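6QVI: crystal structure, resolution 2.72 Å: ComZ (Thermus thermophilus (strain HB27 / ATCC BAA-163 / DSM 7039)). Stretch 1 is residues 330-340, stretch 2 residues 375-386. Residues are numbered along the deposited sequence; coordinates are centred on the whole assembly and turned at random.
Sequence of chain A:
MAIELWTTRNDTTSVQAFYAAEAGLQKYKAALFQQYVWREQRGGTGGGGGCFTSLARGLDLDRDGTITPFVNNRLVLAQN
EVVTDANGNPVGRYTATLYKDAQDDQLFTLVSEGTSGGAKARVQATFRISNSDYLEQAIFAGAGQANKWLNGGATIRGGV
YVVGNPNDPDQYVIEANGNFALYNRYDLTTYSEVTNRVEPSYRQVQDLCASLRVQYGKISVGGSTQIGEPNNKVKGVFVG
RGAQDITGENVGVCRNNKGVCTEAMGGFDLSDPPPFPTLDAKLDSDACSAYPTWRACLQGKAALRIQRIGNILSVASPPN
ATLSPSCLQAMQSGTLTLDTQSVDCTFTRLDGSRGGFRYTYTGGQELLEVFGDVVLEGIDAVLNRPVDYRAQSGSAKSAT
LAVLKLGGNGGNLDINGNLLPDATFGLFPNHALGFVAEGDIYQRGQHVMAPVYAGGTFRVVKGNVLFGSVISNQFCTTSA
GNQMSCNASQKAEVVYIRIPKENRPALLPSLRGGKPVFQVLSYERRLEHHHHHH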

ATOM      1  N   ALA A 330      -2.774 -34.008  -8.064  1.00 87.59           N
ATOM      2  CA  ALA A 330      -3.062 -33.397  -6.770  1.00 85.76           C
ATOM      3  C   ALA A 330      -4.355 -32.571  -6.767  1.00 80.64           C
ATOM      4  O   ALA A 330      -4.913 -32.320  -5.686  1.00 73.07           O
ATOM      5  CB  ALA A 330      -1.876 -32.542  -6.324  1.00 85.19           C
ATOM      6  N   MET A 331      -4.802 -32.105  -7.905  1.00 77.08           N
ATOM      7  CA  MET A 331      -5.954 -31.245  -7.903  1.00 76.05           C
ATOM      8  C   MET A 331      -7.141 -31.847  -8.509  1.00 75.70           C
ATOM      9  O   MET A 331      -8.086 -31.166  -8.794  1.00 70.81           O
ATOM     10  CB  MET A 331      -5.639 -30.007  -8.688  1.00 76.95           C
ATOM     11  CG  MET A 331      -4.215 -29.605  -8.495  1.00 84.14           C
ATOM     12  SD  MET A 331      -3.876 -28.156  -9.425  1.00 81.47           S
ATOM     13  CE  MET A 331      -2.116 -28.182  -9.281  1.00 87.95           C
ATOM     14  N   GLN A 332      -7.103 -33.153  -8.663  1.00 84.30           N
ATOM     15  CA  GLN A 332      -8.175 -33.935  -9.245  1.00 82.17           C
ATOM     16  C   GLN A 332      -9.541 -33.603  -8.739  1.00 76.08           C
ATOM     17  O   GLN A 332     -10.463 -33.494  -9.482  1.00 75.56           O
ATOM     18  CB  GLN A 332      -7.954 -35.372  -8.860  1.00 86.34           C
ATOM     19  CG  GLN A 332      -7.170 -36.213  -9.828  1.00 92.33           C
ATOM     20  CD  GLN A 332      -6.960 -37.578  -9.249  1.00108.76           C
ATOM     21  OE1 GLN A 332      -7.504 -37.914  -8.209  1.00111.62           O
ATOM     22  NE2 GLN A 332      -6.193 -38.368  -9.920  1.00117.38           N
ATOM     23  N   SER A 333      -9.651 -33.559  -7.433  1.00 65.87           N
ATOM     24  CA  SER A 333     -10.854 -33.278  -6.697  1.00 69.08           C
ATOM     25  C   SER A 333     -11.441 -31.912  -6.785  1.00 85.74           C
ATOM     26  O   SER A 333     -12.619 -31.750  -6.566  1.00 95.58           O
ATOM     27  CB  SER A 333     -10.549 -33.468  -5.236  1.00 71.23           C
ATOM     28  OG  SER A 333      -9.258 -33.012  -4.915  1.00 76.05           O
ATOM     29  N   GLY A 334     -10.636 -30.925  -7.130  1.00 86.85           N
ATOM     30  CA  GLY A 334     -11.083 -29.544  -7.116  1.00 77.94           C
ATOM     31  C   GLY A 334     -10.601 -28.818  -5.892  1.00 73.50           C
ATOM     32  O   GLY A 334     -10.918 -27.627  -5.703  1.00 67.56           O
ATOM     33  N   THR A 335      -9.798 -29.499  -5.085  1.00 73.35           N
ATOM     34  CA  THR A 335      -9.225 -28.954  -3.865  1.00 75.85           C
ATOM     35  C   THR A 335      -7.806 -29.482  -3.802  1.00 74.39           C
ATOM     36  O   THR A 335      -7.592 -30.698  -3.751  1.00 82.59           O
ATOM     37  CB  THR A 335      -9.998 -29.363  -2.600  1.00 79.39           C
ATOM     38  OG1 THR A 335     -11.261 -28.683  -2.553  1.00 87.18           O
ATOM     39  CG2 THR A 335      -9.191 -29.027  -1.360  1.00 68.17           C
ATOM     40  N   LEU A 336      -6.857 -28.552  -3.796  1.00 68.46           N
ATOM     41  CA  LEU A 336      -5.445 -28.852  -3.698  1.00 63.08           C
ATOM     42  C   LEU A 336      -5.109 -28.779  -2.219  1.00 72.87           C
ATOM     43  O   LEU A 336      -5.102 -27.700  -1.631  1.00 75.49           O
ATOM     44  CB  LEU A 336      -4.645 -27.805  -4.453  1.00 71.64           C
ATOM     45  CG  LEU A 336      -3.207 -27.986  -4.914  1.00 82.72           C
ATOM     46  CD1 LEU A 336      -2.850 -26.694  -5.581  1.00 85.70           C
ATOM     47  CD2 LEU A 336      -2.284 -28.255  -3.804  1.00 81.17           C
ATOM     48  N   THR A 337      -4.777 -29.902  -1.618  1.00 78.28           N
ATOM     49  CA  THR A 337      -4.369 -29.877  -0.242  1.00 80.04           C
ATOM     50  C   THR A 337      -2.944 -30.291  -0.276  1.00 84.48           C
ATOM     51  O   THR A 337      -2.595 -31.210  -0.927  1.00 91.06           O
ATOM     52  CB  THR A 337      -5.229 -30.751   0.671  1.00 86.11           C
ATOM     53  OG1 THR A 337      -4.425 -31.713   1.345  1.00 90.92           O
ATOM     54  CG2 THR A 337      -6.287 -31.436  -0.100  1.00 93.83           C
ATOM     55  N   LEU A 338      -2.105 -29.608   0.442  1.00 95.50           N
ATOM     56  CA  LEU A 338      -0.687 -29.943   0.396  1.00 99.61           C
ATOM     57  C   LEU A 338      -0.409 -31.084   1.366  1.00110.25           C
ATOM     58  O   LEU A 338      -0.314 -32.234   0.923  1.00118.04           O
ATOM     59  CB  LEU A 338       0.151 -28.719   0.716  1.00 96.13           C
ATOM     60  CG  LEU A 338       0.066 -27.658  -0.369  1.00 92.29           C
ATOM     61  CD1 LEU A 338       1.141 -26.662  -0.162  1.00 97.51           C
ATOM     62  CD2 LEU A 338       0.279 -28.290  -1.679  1.00 86.53           C
ATOM     63  N   ASP A 339      -0.277 -30.810   2.660  1.00103.77           N
ATOM     64  CA  ASP A 339      -0.161 -31.876   3.699  1.00106.27           C
ATOM     65  C   ASP A 339       1.084 -32.747   3.501  1.00111.98           C
ATOM     66  O   ASP A 339       2.184 -32.217   3.277  1.00120.47           O
ATOM     67  CB  ASP A 339      -1.469 -32.659   3.739  1.00 97.96           C
ATOM     68  CG  ASP A 339      -1.756 -33.243   5.115  1.00103.50           C
ATOM     69  OD1 ASP A 339      -0.863 -33.169   5.989  1.00106.93           O
ATOM     70  OD2 ASP A 339      -2.884 -33.744   5.338  1.00106.40           O
ATOM     71  N   THR A 340       0.971 -34.075   3.590  1.00117.75           N
ATOM     72  CA  THR A 340       2.088 -35.008   3.756  1.00125.27           C
ATOM     73  C   THR A 340       2.617 -35.679   2.474  1.00126.15           C
ATOM     74  O   THR A 340       3.455 -36.585   2.578  1.00128.88           O
ATOM     75  CB  THR A 340       1.700 -36.080   4.775  1.00129.21           C
ATOM     76  OG1 THR A 340       2.785 -36.996   4.956  1.00140.16           O
ATOM     77  CG2 THR A 340       0.455 -36.814   4.330  1.00123.99           C
TER
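Stretch 2 375-386: VLEGIDAVLNRP

Stretch 2 lies beside stretch 1 as a parallel neighbour: strand 380-383 runs alongside strand 335-337 with 14° between their N-to-C directions and a closest approach of 4.4 Å.

Stretch 2 enters as the end of an earlier strand, 375-377. V375 and E377 stay out of reach, while L376, chi1 m and chi2 t, points toward stretch 1 and brings its CD1 to 3.4 Å from CD1 of L336. G378, at phi 76° and psi 33°, turns the chain after that strand with a positive phi that favours glycine. I379 returns to extended angles; its CD1 packs 3.7 Å from SD of M331, and its CG2 lies 4.1 Å from CB of L336, so one isoleucine serves both the turn and the strand.

The pairing begins at D380, whose N donates to O of G334 at 2.9 Å. G334 closes the type I turn from M331, and its phi of 101° would jam a CB against the preceding carbonyl. D380 O then accepts from N of L336 at 2.7 Å. This is the parallel rule: one residue reaches two positions, flanking its register partner T335, at CA-CA 4.4 Å.

A381 pairs with L336, their side chains sharing the opposite face from those of D380 and T335; A381 CA approaches O of L336 at 3.1 Å in a CA-H...O contact. V382 repeats the bracket around T337, its N donating to L336 O at 2.8 Å and its O accepting from L338 N at 2.9 Å, while V382 CG2 presses to 3.2 Å from T337 CB.

Beyond the ladder, L383 sets its CG 3.6 Å from CD1 of L338. N384 CB lies 3.9 Å from CG of D339, and R385 places CG 3.4 Å from D339 OD1; its NE, 4.6 Å from that OD1, is beyond a salt bridge. P386 leaves the contact.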

ATOM      1  N   VAL A 375      -1.728 -19.421 -10.825  1.00 57.33           N
ATOM      2  CA  VAL A 375      -3.126 -19.249 -10.503  1.00 62.46           C
ATOM      3  C   VAL A 375      -3.955 -20.447 -10.871  1.00 61.15           C
ATOM      4  O   VAL A 375      -3.909 -20.889 -11.981  1.00 55.01           O
ATOM      5  CB  VAL A 375      -3.724 -17.982 -11.120  1.00 58.29           C
ATOM      6  CG1 VAL A 375      -2.839 -17.450 -12.181  1.00 63.21           C
ATOM      7  CG2 VAL A 375      -5.090 -18.223 -11.696  1.00 54.49           C
ATOM      8  N   LEU A 376      -4.734 -20.929  -9.908  1.00 60.22           N
ATOM      9  CA  LEU A 376      -5.612 -22.067 -10.047  1.00 54.96           C
ATOM     10  C   LEU A 376      -7.026 -21.619 -10.043  1.00 53.86           C
ATOM     11  O   LEU A 376      -7.476 -21.130  -9.075  1.00 57.94           O
ATOM     12  CB  LEU A 376      -5.422 -22.964  -8.862  1.00 52.37           C
ATOM     13  CG  LEU A 376      -3.977 -23.009  -8.470  1.00 54.64           C
ATOM     14  CD1 LEU A 376      -3.773 -23.890  -7.276  1.00 54.31           C
ATOM     15  CD2 LEU A 376      -3.168 -23.509  -9.624  1.00 56.46           C
ATOM     16  N   GLU A 377      -7.748 -21.796 -11.120  1.00 50.82           N
ATOM     17  CA  GLU A 377      -9.117 -21.371 -11.144  1.00 60.21           C
ATOM     18  C   GLU A 377     -10.056 -22.525 -10.950  1.00 61.15           C
ATOM     19  O   GLU A 377      -9.916 -23.520 -11.585  1.00 62.65           O
ATOM     20  CB  GLU A 377      -9.435 -20.707 -12.468  1.00 67.86           C
ATOM     21  CG  GLU A 377      -8.455 -19.633 -12.862  1.00 78.63           C
ATOM     22  CD  GLU A 377      -8.811 -18.929 -14.149  1.00 85.29           C
ATOM     23  OE1 GLU A 377      -9.939 -18.451 -14.316  1.00 87.16           O
ATOM     24  OE2 GLU A 377      -7.942 -18.844 -15.008  1.00 88.07           O
ATOM     25  N   GLY A 378     -11.023 -22.371 -10.067  1.00 53.32           N
ATOM     26  CA  GLY A 378     -12.004 -23.397  -9.793  1.00 67.58           C
ATOM     27  C   GLY A 378     -11.411 -24.478  -8.949  1.00 68.22           C
ATOM     28  O   GLY A 378     -11.794 -25.606  -9.019  1.00 63.72           O
ATOM     29  N   ILE A 379     -10.508 -24.086  -8.092  1.00 68.29           N
ATOM     30  CA  ILE A 379      -9.753 -25.008  -7.258  1.00 61.58           C
ATOM     31  C   ILE A 379      -9.624 -24.334  -5.906  1.00 60.77           C
ATOM     32  O   ILE A 379      -9.433 -23.118  -5.845  1.00 62.43           O
ATOM     33  CB  ILE A 379      -8.359 -25.298  -7.849  1.00 61.73           C
ATOM     34  CG1 ILE A 379      -8.453 -26.271  -9.033  1.00 60.42           C
ATOM     35  CG2 ILE A 379      -7.403 -25.809  -6.769  1.00 61.40           C
ATOM     36  CD1 ILE A 379      -7.130 -26.451  -9.764  1.00 49.12           C
ATOM     37  N   ASP A 380      -9.851 -25.077  -4.838  1.00 69.18           N
ATOM     38  CA  ASP A 380      -9.520 -24.563  -3.527  1.00 64.64           C
ATOM     39  C   ASP A 380      -8.121 -25.035  -3.145  1.00 62.64           C
ATOM     40  O   ASP A 380      -7.575 -25.979  -3.719  1.00 68.08           O
ATOM     41  CB  ASP A 380     -10.569 -24.996  -2.505  1.00 70.22           C
ATOM     42  CG  ASP A 380     -11.890 -24.227  -2.675  1.00 82.48           C
ATOM     43  OD1 ASP A 380     -12.934 -24.576  -2.064  1.00 86.79           O
ATOM     44  OD2 ASP A 380     -11.865 -23.235  -3.443  1.00 91.05           O
ATOM     45  N   ALA A 381      -7.524 -24.352  -2.185  1.00 57.37           N
ATOM     46  CA  ALA A 381      -6.219 -24.757  -1.707  1.00 59.97           C
ATOM     47  C   ALA A 381      -6.252 -24.802  -0.197  1.00 65.07           C
ATOM     48  O   ALA A 381      -6.808 -23.897   0.430  1.00 65.99           O
ATOM     49  CB  ALA A 381      -5.121 -23.796  -2.205  1.00 57.91           C
ATOM     50  N   VAL A 382      -5.666 -25.847   0.384  1.00 72.19           N
ATOM     51  CA  VAL A 382      -5.455 -25.893   1.824  1.00 78.53           C
ATOM     52  C   VAL A 382      -4.000 -26.316   2.005  1.00 76.96           C
ATOM     53  O   VAL A 382      -3.517 -27.209   1.290  1.00 66.25           O
ATOM     54  CB  VAL A 382      -6.418 -26.884   2.546  1.00 73.03           C
ATOM     55  CG1 VAL A 382      -7.885 -26.745   2.025  1.00 62.16           C
ATOM     56  CG2 VAL A 382      -5.869 -28.288   2.637  1.00 81.59           C
ATOM     57  N   LEU A 383      -3.263 -25.573   2.837  1.00 78.34           N
ATOM     58  CA  LEU A 383      -1.935 -25.962   3.297  1.00 81.03           C
ATOM     59  C   LEU A 383      -2.134 -26.414   4.721  1.00 86.07           C
ATOM     60  O   LEU A 383      -2.484 -25.606   5.591  1.00 87.59           O
ATOM     61  CB  LEU A 383      -0.914 -24.827   3.233  1.00 84.98           C
ATOM     62  CG  LEU A 383      -0.514 -24.230   1.912  1.00 83.37           C
ATOM     63  CD1 LEU A 383      -1.568 -23.288   1.515  1.00 81.78           C
ATOM     64  CD2 LEU A 383       0.770 -23.483   2.165  1.00 89.22           C
ATOM     65  N   ASN A 384      -1.939 -27.702   4.949  1.00 93.99           N
ATOM     66  CA  ASN A 384      -2.374 -28.300   6.189  1.00 93.09           C
ATOM     67  C   ASN A 384      -1.255 -28.501   7.190  1.00 96.64           C
ATOM     68  O   ASN A 384      -1.521 -29.005   8.281  1.00101.55           O
ATOM     69  CB  ASN A 384      -3.053 -29.628   5.895  1.00 93.74           C
ATOM     70  CG  ASN A 384      -4.134 -29.949   6.879  1.00106.99           C
ATOM     71  OD1 ASN A 384      -5.142 -30.565   6.541  1.00111.55           O
ATOM     72  ND2 ASN A 384      -3.923 -29.548   8.128  1.00114.85           N
ATOM     73  N   ARG A 385      -0.038 -28.060   6.898  1.00 97.11           N
ATOM     74  CA  ARG A 385       1.044 -28.243   7.855  1.00101.83           C
ATOM     75  C   ARG A 385       1.982 -27.051   7.757  1.00 94.62           C
ATOM     76  O   ARG A 385       2.027 -26.380   6.720  1.00 93.00           O
ATOM     77  CB  ARG A 385       1.802 -29.559   7.608  1.00107.26           C
ATOM     78  CG  ARG A 385       0.894 -30.788   7.602  1.00118.25           C
ATOM     79  CD  ARG A 385       1.476 -31.976   8.351  1.00126.07           C
ATOM     80  NE  ARG A 385       2.924 -32.006   8.272  1.00126.12           N
ATOM     81  CZ  ARG A 385       3.689 -32.596   9.178  1.00132.28           C
ATOM     82  NH1 ARG A 385       3.127 -33.190  10.224  1.00138.04           N
ATOM     83  NH2 ARG A 385       5.008 -32.578   9.050  1.00137.16           N
ATOM     84  N   PRO A 386       2.725 -26.744   8.826  1.00 96.49           N
ATOM     85  CA  PRO A 386       3.712 -25.657   8.779  1.00 95.79           C
ATOM     86  C   PRO A 386       4.652 -25.792   7.590  1.00 95.13           C
ATOM     87  O   PRO A 386       5.096 -26.897   7.244  1.00 95.04           O
ATOM     88  CB  PRO A 386       4.462 -25.809  10.102  1.00100.03           C
ATOM     89  CG  PRO A 386       3.455 -26.366  11.028  1.00102.20           C
ATOM     90  CD  PRO A 386       2.555 -27.263  10.199  1.00101.99           C
TER